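Long-range contacts in probable CoA-transferase alpha subunit (Rhodococcus jostii, PDB 6COJ), which probably serves as the alpha subunit of a CoA-transferase-family enzyme and is captured here with a spirolactone acyl-CoA thioester bound: residues A53-D58 with A78-K83; D178-H183 with A208-R213. The protein carries 1 engineered substitution. All blocks are in the same frame, centred on the assembly; numbering follows the deposited sequence.

Contact 1 (A53-D58 with A78-K83); sequences ALLRSD and AGKVTK
K80 sends its side chain across the C-terminal end of helix 48-56. CB already points at the helix, and CG stands anti to the carbonyl carbon. From there the chain runs extended through chi2 and chi3, so that CD passes 4.2 Å from L55 CD1, methylene against methyl. CE then lies close to the backbone, 3.2 Å from L54 O and 3.6 Å from L55 CA. A bend at chi4 (-69°) turns the tip toward the carbonyls of the loop that follows the helix: NZ gives a 2.9 Å hydrogen bond to S57 O, coming from above the carbonyl plane, and another to V59 O. Lysine suits this place, with a chain long enough to span the gap and an ammonium group able to donate to both carbonyls at once. S57 steadies the same turn, its OG donating to L54 O at 2.7 Å along a lone pair. L55 CG rests 4.0 Å from A78 CB, a small neighbour. G79, at positive phi, closes helix 70-77 in a Schellman motif. L54 and L55 pack on L75 of that helix, while the backbone of K80 pairs with L62, the first residue of strand 62-65, as strand 81-86 begins.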
ATOM      1  N   ALA A  53      23.994 -20.068  -1.784  1.00 17.30           N
ATOM      2  CA  ALA A  53      25.030 -19.566  -2.681  1.00 18.98           C
ATOM      3  C   ALA A  53      25.878 -18.498  -1.994  1.00 16.77           C
ATOM      4  O   ALA A  53      27.097 -18.434  -2.206  1.00 17.69           O
ATOM      5  CB  ALA A  53      24.406 -19.042  -3.978  1.00 19.76           C
ATOM      6  N   LEU A  54      25.255 -17.661  -1.159  1.00 18.20           N
ATOM      7  CA  LEU A  54      26.028 -16.730  -0.338  1.00 18.36           C
ATOM      8  C   LEU A  54      27.007 -17.466   0.572  1.00 19.56           C
ATOM      9  O   LEU A  54      28.162 -17.045   0.719  1.00 20.94           O
ATOM     10  CB  LEU A  54      25.084 -15.864   0.495  1.00 21.93           C
ATOM     11  CG  LEU A  54      24.832 -14.457  -0.031  1.00 24.44           C
ATOM     12  CD1 LEU A  54      23.749 -13.761   0.795  1.00 20.27           C
ATOM     13  CD2 LEU A  54      26.112 -13.646  -0.019  1.00 23.63           C
ATOM     14  N   LEU A  55      26.562 -18.561   1.203  1.00 19.00           N
ATOM     15  CA  LEU A  55      27.431 -19.325   2.093  1.00 19.37           C
ATOM     16  C   LEU A  55      28.629 -19.896   1.349  1.00 22.60           C
ATOM     17  O   LEU A  55      29.733 -19.967   1.899  1.00 25.17           O
ATOM     18  CB  LEU A  55      26.642 -20.447   2.773  1.00 25.66           C
ATOM     19  CG  LEU A  55      26.229 -20.170   4.226  1.00 31.06           C
ATOM     20  CD1 LEU A  55      25.446 -18.876   4.333  1.00 26.70           C
ATOM     21  CD2 LEU A  55      25.438 -21.338   4.810  1.00 31.13           C
ATOM     22  N   ARG A  56      28.427 -20.327   0.104  1.00 19.76           N
ATOM     23  CA  ARG A  56      29.529 -20.863  -0.687  1.00 20.87           C
ATOM     24  C   ARG A  56      30.534 -19.780  -1.050  1.00 20.03           C
ATOM     25  O   ARG A  56      31.715 -20.084  -1.257  1.00 21.08           O
ATOM     26  CB  ARG A  56      28.987 -21.498  -1.968  1.00 26.68           C
ATOM     27  CG  ARG A  56      28.205 -22.774  -1.760  1.00 28.99           C
ATOM     28  CD  ARG A  56      28.027 -23.527  -3.068  1.00 27.57           C
ATOM     29  NE  ARG A  56      27.271 -22.784  -4.066  1.00 24.47           N
ATOM     30  CZ  ARG A  56      25.942 -22.792  -4.156  1.00 23.37           C
ATOM     31  NH1 ARG A  56      25.223 -23.510  -3.302  1.00 24.21           N
ATOM     32  NH2 ARG A  56      25.333 -22.098  -5.104  1.00 26.78           N
ATOM     33  N   SER A  57      30.086 -18.528  -1.144  1.00 20.02           N
ATOM     34  CA  SER A  57      30.910 -17.405  -1.559  1.00 19.75           C
ATOM     35  C   SER A  57      31.726 -16.871  -0.386  1.00 22.77           C
ATOM     36  O   SER A  57      31.567 -17.290   0.763  1.00 21.67           O
ATOM     37  CB  SER A  57      30.038 -16.272  -2.106  1.00 18.98           C
ATOM     38  OG  SER A  57      29.480 -15.472  -1.063  1.00 19.18           O
ATOM     39  N   ASP A  58      32.601 -15.914  -0.690  1.00 20.64           N
ATOM     40  CA  ASP A  58      33.352 -15.193   0.331  1.00 22.79           C
ATOM     41  C   ASP A  58      32.716 -13.865   0.714  1.00 24.31           C
ATOM     42  O   ASP A  58      33.344 -13.075   1.425  1.00 26.11           O
ATOM     43  CB  ASP A  58      34.810 -14.991  -0.098  1.00 27.32           C
ATOM     44  CG  ASP A  58      34.960 -14.083  -1.309  1.00 34.36           C
ATOM     45  OD1 ASP A  58      33.941 -13.653  -1.891  1.00 37.94           O
ATOM     46  OD2 ASP A  58      36.117 -13.799  -1.682  1.00 49.99           O
ATOM     47  N   ALA A  78      27.788 -18.784   9.284  1.00 19.93           N
ATOM     48  CA  ALA A  78      29.007 -18.560   8.522  1.00 20.60           C
ATOM     49  C   ALA A  78      29.672 -17.238   8.867  1.00 19.15           C
ATOM     50  O   ALA A  78      30.612 -16.828   8.173  1.00 21.11           O
ATOM     51  CB  ALA A  78      28.709 -18.642   7.021  1.00 24.85           C
ATOM     52  N   GLY A  79      29.216 -16.577   9.931  1.00 20.18           N
ATOM     53  CA  GLY A  79      29.806 -15.325  10.359  1.00 19.02           C
ATOM     54  C   GLY A  79      29.687 -14.206   9.349  1.00 21.00           C
ATOM     55  O   GLY A  79      30.557 -13.325   9.301  1.00 22.06           O
ATOM     56  N   LYS A  80      28.642 -14.222   8.526  1.00 21.77           N
ATOM     57  CA  LYS A  80      28.535 -13.272   7.428  1.00 24.30           C
ATOM     58  C   LYS A  80      27.783 -12.001   7.791  1.00 24.59           C
ATOM     59  O   LYS A  80      27.705 -11.100   6.950  1.00 20.18           O
ATOM     60  CB  LYS A  80      27.905 -13.936   6.199  1.00 25.94           C
ATOM     61  CG  LYS A  80      28.873 -14.888   5.490  1.00 28.59           C
ATOM     62  CD  LYS A  80      28.182 -15.632   4.377  1.00 35.74           C
ATOM     63  CE  LYS A  80      29.122 -16.592   3.692  1.00 29.53           C
ATOM     64  NZ  LYS A  80      30.188 -15.902   2.916  1.00 24.33           N
ATOM     65  N   VAL A  81      27.257 -11.891   9.009  1.00 19.75           N
ATOM     66  CA  VAL A  81      26.388 -10.784   9.406  1.00 17.51           C
ATOM     67  C   VAL A  81      27.129  -9.902  10.398  1.00 21.37           C
ATOM     68  O   VAL A  81      27.621 -10.380  11.430  1.00 24.29           O
ATOM     69  CB  VAL A  81      25.071 -11.292  10.006  1.00 17.04           C
ATOM     70  CG1 VAL A  81      24.165 -10.116  10.374  1.00 18.98           C
ATOM     71  CG2 VAL A  81      24.382 -12.229   9.031  1.00 19.85           C
ATOM     72  N   THR A  82      27.227  -8.616  10.079  1.00 16.72           N
ATOM     73  CA  THR A  82      27.764  -7.617  10.994  1.00 18.51           C
ATOM     74  C   THR A  82      26.661  -6.869  11.723  1.00 16.85           C
ATOM     75  O   THR A  82      26.782  -6.594  12.922  1.00 18.70           O
ATOM     76  CB  THR A  82      28.617  -6.612  10.211  1.00 20.92           C
ATOM     77  OG1 THR A  82      29.730  -7.292   9.629  1.00 25.52           O
ATOM     78  CG2 THR A  82      29.144  -5.499  11.120  1.00 25.38           C
ATOM     79  N   LYS A  83      25.587  -6.538  11.016  1.00 17.17           N
ATOM     80  CA  LYS A  83      24.507  -5.736  11.557  1.00 16.73           C
ATOM     81  C   LYS A  83      23.212  -6.277  10.974  1.00 14.95           C
ATOM     82  O   LYS A  83      23.177  -6.708   9.817  1.00 15.92           O
ATOM     83  CB  LYS A  83      24.711  -4.266  11.165  1.00 20.10           C
ATOM     84  CG  LYS A  83      23.791  -3.277  11.861  1.00 23.43           C
ATOM     85  CD  LYS A  83      24.226  -1.853  11.556  1.00 22.86           C
ATOM     86  CE  LYS A  83      23.364  -0.832  12.294  1.00 28.59           C
ATOM     87  NZ  LYS A  83      23.679   0.583  11.918  1.00 34.58           N
TER

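Contact 2 (D178-H183 with A208-R213); sequences DAALVH and AAAEKR
The carbonyl oxygen of K212 is gripped twice from the strand 177-184. A180 N donates to K212 O at 2.9 Å, approaching nearly along the C=O axis (165°), and the CA of A179 adds a CA-H...O contact to that same oxygen at 3.0 Å. The other end of the residue is used as well: K212 N donates to D178 O at 3.0 Å, with an N-H...O angle of 153° and the donor lying above the carbonyl plane. K212 thus bonds to the residues flanking A179, the register expected of parallel strands. A179 and K212 turn their side chains to one face of the sheet, A180 and R213 to the other.

Small residues permit the close approach. A210, just before the pairing begins, lays its CB 3.6 Å from A180 N and 3.7 Å from A180 CB, where methyl meets methyl. E211 uses its CB alone, 3.4 Å from D178 O; the chain then bends at chi2 and carries the carboxylate away, as befits an exposed residue. K212 likewise brings CB near D178 O and leads its ammonium end off. R213 is buried, and its curled chain places NE in a salt bridge with D243, NH1 on C207 O and NH2 on M240 O. A basic side chain of a neighbouring subunit also lies close to NH2, a repulsion that the D243 carboxylate probably helps to offset.

D178 holds the opposite flank, its OD2 accepting from T35 N, while the backbone of A179 pairs with strand 35-38. Strand 177-184 is therefore an inner strand of the parallel sheet, between 35-38 and 213-217, joined to the latter by a beta-alpha-beta crossover that includes helix 203-208, after an excursion through short strands 186-187 and 193-194. Beyond that helix, A209 packs on L124 and A127 of helix 117-128.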
ATOM      1  N   ASP A 178      21.447  -2.094  -0.745  1.00 14.87           N
ATOM      2  CA  ASP A 178      22.301  -2.303  -1.907  1.00 14.42           C
ATOM      3  C   ASP A 178      21.740  -3.406  -2.785  1.00 15.67           C
ATOM      4  O   ASP A 178      21.836  -3.333  -4.016  1.00 15.98           O
ATOM      5  CB  ASP A 178      23.727  -2.635  -1.472  1.00 15.66           C
ATOM      6  CG  ASP A 178      24.373  -1.493  -0.723  1.00 18.18           C
ATOM      7  OD1 ASP A 178      24.347  -0.354  -1.240  1.00 23.24           O
ATOM      8  OD2 ASP A 178      24.873  -1.728   0.392  1.00 18.73           O
ATOM      9  N   ALA A 179      21.162  -4.440  -2.177  1.00 14.98           N
ATOM     10  CA  ALA A 179      20.637  -5.556  -2.948  1.00 14.06           C
ATOM     11  C   ALA A 179      19.436  -6.157  -2.238  1.00 14.41           C
ATOM     12  O   ALA A 179      19.272  -6.022  -1.022  1.00 16.09           O
ATOM     13  CB  ALA A 179      21.709  -6.628  -3.184  1.00 15.40           C
ATOM     14  N   ALA A 180      18.581  -6.807  -3.025  1.00 14.32           N
ATOM     15  CA  ALA A 180      17.476  -7.600  -2.501  1.00 14.03           C
ATOM     16  C   ALA A 180      17.542  -8.992  -3.107  1.00 14.92           C
ATOM     17  O   ALA A 180      17.850  -9.149  -4.296  1.00 15.20           O
ATOM     18  CB  ALA A 180      16.110  -6.975  -2.840  1.00 14.31           C
ATOM     19  N   LEU A 181      17.260  -9.996  -2.278  1.00 13.29           N
ATOM     20  CA  LEU A 181      17.156 -11.394  -2.696  1.00 12.80           C
ATOM     21  C   LEU A 181      15.753 -11.861  -2.336  1.00 13.89           C
ATOM     22  O   LEU A 181      15.362 -11.808  -1.166  1.00 14.12           O
ATOM     23  CB  LEU A 181      18.188 -12.261  -1.963  1.00 14.85           C
ATOM     24  CG  LEU A 181      19.641 -11.793  -2.005  1.00 14.16           C
ATOM     25  CD1 LEU A 181      20.491 -12.676  -1.099  1.00 15.73           C
ATOM     26  CD2 LEU A 181      20.168 -11.810  -3.424  1.00 18.70           C
ATOM     27  N   VAL A 182      14.979 -12.286  -3.339  1.00 14.36           N
ATOM     28  CA  VAL A 182      13.612 -12.749  -3.116  1.00 13.84           C
ATOM     29  C   VAL A 182      13.386 -14.006  -3.946  1.00 13.76           C
ATOM     30  O   VAL A 182      14.049 -14.230  -4.958  1.00 14.22           O
ATOM     31  CB  VAL A 182      12.547 -11.671  -3.458  1.00 13.06           C
ATOM     32  CG1 VAL A 182      12.760 -10.396  -2.619  1.00 13.99           C
ATOM     33  CG2 VAL A 182      12.564 -11.338  -4.950  1.00 14.77           C
ATOM     34  N   HIS A 183      12.428 -14.828  -3.505  1.00 13.19           N
ATOM     35  CA  HIS A 183      12.047 -16.053  -4.202  1.00 12.56           C
ATOM     36  C   HIS A 183      10.550 -16.038  -4.466  1.00 13.77           C
ATOM     37  O   HIS A 183       9.758 -15.812  -3.545  1.00 15.14           O
ATOM     38  CB  HIS A 183      12.370 -17.294  -3.364  1.00 14.01           C
ATOM     39  CG  HIS A 183      12.109 -18.575  -4.084  1.00 14.39           C
ATOM     40  ND1 HIS A 183      12.993 -19.093  -5.007  1.00 15.13           N
ATOM     41  CD2 HIS A 183      11.064 -19.437  -4.036  1.00 15.05           C
ATOM     42  CE1 HIS A 183      12.511 -20.229  -5.485  1.00 15.44           C
ATOM     43  NE2 HIS A 183      11.343 -20.463  -4.909  1.00 16.63           N
ATOM     44  N   ALA A 208      11.746  -2.899  -4.533  1.00 12.04           N
ATOM     45  CA  ALA A 208      11.608  -1.462  -4.757  1.00 12.30           C
ATOM     46  C   ALA A 208      12.583  -0.651  -3.913  1.00 14.14           C
ATOM     47  O   ALA A 208      12.916   0.480  -4.279  1.00 13.64           O
ATOM     48  CB  ALA A 208      10.165  -1.020  -4.487  1.00 12.87           C
ATOM     49  N   ALA A 209      13.045  -1.199  -2.786  1.00 14.55           N
ATOM     50  CA  ALA A 209      13.950  -0.497  -1.881  1.00 14.43           C
ATOM     51  C   ALA A 209      15.423  -0.690  -2.226  1.00 12.32           C
ATOM     52  O   ALA A 209      16.275  -0.089  -1.564  1.00 14.98           O
ATOM     53  CB  ALA A 209      13.714  -0.971  -0.442  1.00 15.65           C
ATOM     54  N   ALA A 210      15.743  -1.500  -3.238  1.00 14.03           N
ATOM     55  CA  ALA A 210      17.105  -1.952  -3.476  1.00 14.96           C
ATOM     56  C   ALA A 210      17.658  -1.433  -4.797  1.00 16.28           C
ATOM     57  O   ALA A 210      16.921  -1.128  -5.737  1.00 15.89           O
ATOM     58  CB  ALA A 210      17.178  -3.484  -3.476  1.00 14.48           C
ATOM     59  N   GLU A 211      18.991  -1.403  -4.870  1.00 16.10           N
ATOM     60  CA  GLU A 211      19.691  -1.047  -6.102  1.00 17.42           C
ATOM     61  C   GLU A 211      19.801  -2.233  -7.056  1.00 17.55           C
ATOM     62  O   GLU A 211      19.494  -2.110  -8.247  1.00 19.91           O
ATOM     63  CB  GLU A 211      21.083  -0.537  -5.751  1.00 19.74           C
ATOM     64  CG  GLU A 211      21.919  -0.093  -6.930  1.00 28.72           C
ATOM     65  CD  GLU A 211      21.426   1.199  -7.549  1.00 74.21           C
ATOM     66  OE1 GLU A 211      21.771   1.462  -8.721  1.00 84.74           O
ATOM     67  OE2 GLU A 211      20.695   1.945  -6.855  1.00 77.31           O
ATOM     68  N   LYS A 212      20.246  -3.387  -6.556  1.00 18.51           N
ATOM     69  CA  LYS A 212      20.397  -4.604  -7.354  1.00 15.82           C
ATOM     70  C   LYS A 212      19.410  -5.648  -6.848  1.00 14.45           C
ATOM     71  O   LYS A 212      19.363  -5.925  -5.649  1.00 17.28           O
ATOM     72  CB  LYS A 212      21.810  -5.177  -7.213  1.00 17.56           C
ATOM     73  CG  LYS A 212      22.939  -4.259  -7.623  1.00 24.97           C
ATOM     74  CD  LYS A 212      24.280  -4.925  -7.299  1.00 34.57           C
ATOM     75  CE  LYS A 212      25.432  -3.935  -7.277  1.00 40.13           C
ATOM     76  NZ  LYS A 212      25.589  -3.235  -8.579  1.00 54.99           N
ATOM     77  N   ARG A 213      18.622  -6.228  -7.752  1.00 12.92           N
ATOM     78  CA  ARG A 213      17.492  -7.057  -7.358  1.00 12.82           C
ATOM     79  C   ARG A 213      17.593  -8.415  -8.033  1.00 14.95           C
ATOM     80  O   ARG A 213      17.614  -8.501  -9.265  1.00 16.24           O
ATOM     81  CB  ARG A 213      16.182  -6.376  -7.753  1.00 14.57           C
ATOM     82  CG  ARG A 213      15.781  -5.205  -6.858  1.00 16.09           C
ATOM     83  CD  ARG A 213      16.524  -3.919  -7.178  1.00 17.68           C
ATOM     84  NE  ARG A 213      16.342  -3.504  -8.569  1.00 15.82           N
ATOM     85  CZ  ARG A 213      15.316  -2.775  -8.997  1.00 19.13           C
ATOM     86  NH1 ARG A 213      14.378  -2.389  -8.146  1.00 17.47           N
ATOM     87  NH2 ARG A 213      15.239  -2.430 -10.272  1.00 18.50           N
TER

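In the fold
Contacts 1 and 2 follow one another along the chain and belong to the same parallel sheet, their centres about 17 Å apart. In its strand order, 62-65 and 35-38 separate strand 81-86 of contact 1 from strand 177-184 of contact 2. They nevertheless meet through leucines: L54 CD1 lies 3.9 Å from L181 CD1, so that the helix of contact 1 packs against the strand of contact 2. Both lie at the beginnings of sheet strands, 81-86 in contact 1, 177-184 and 213-217 in contact 2. The ligand pocket includes W41 and F88, which come after strands 35-38 and 81-86, hence toward their other ends, together with Y97 and A117. A117 opens helix 117-128, whose far end meets A208 and A209 of contact 2.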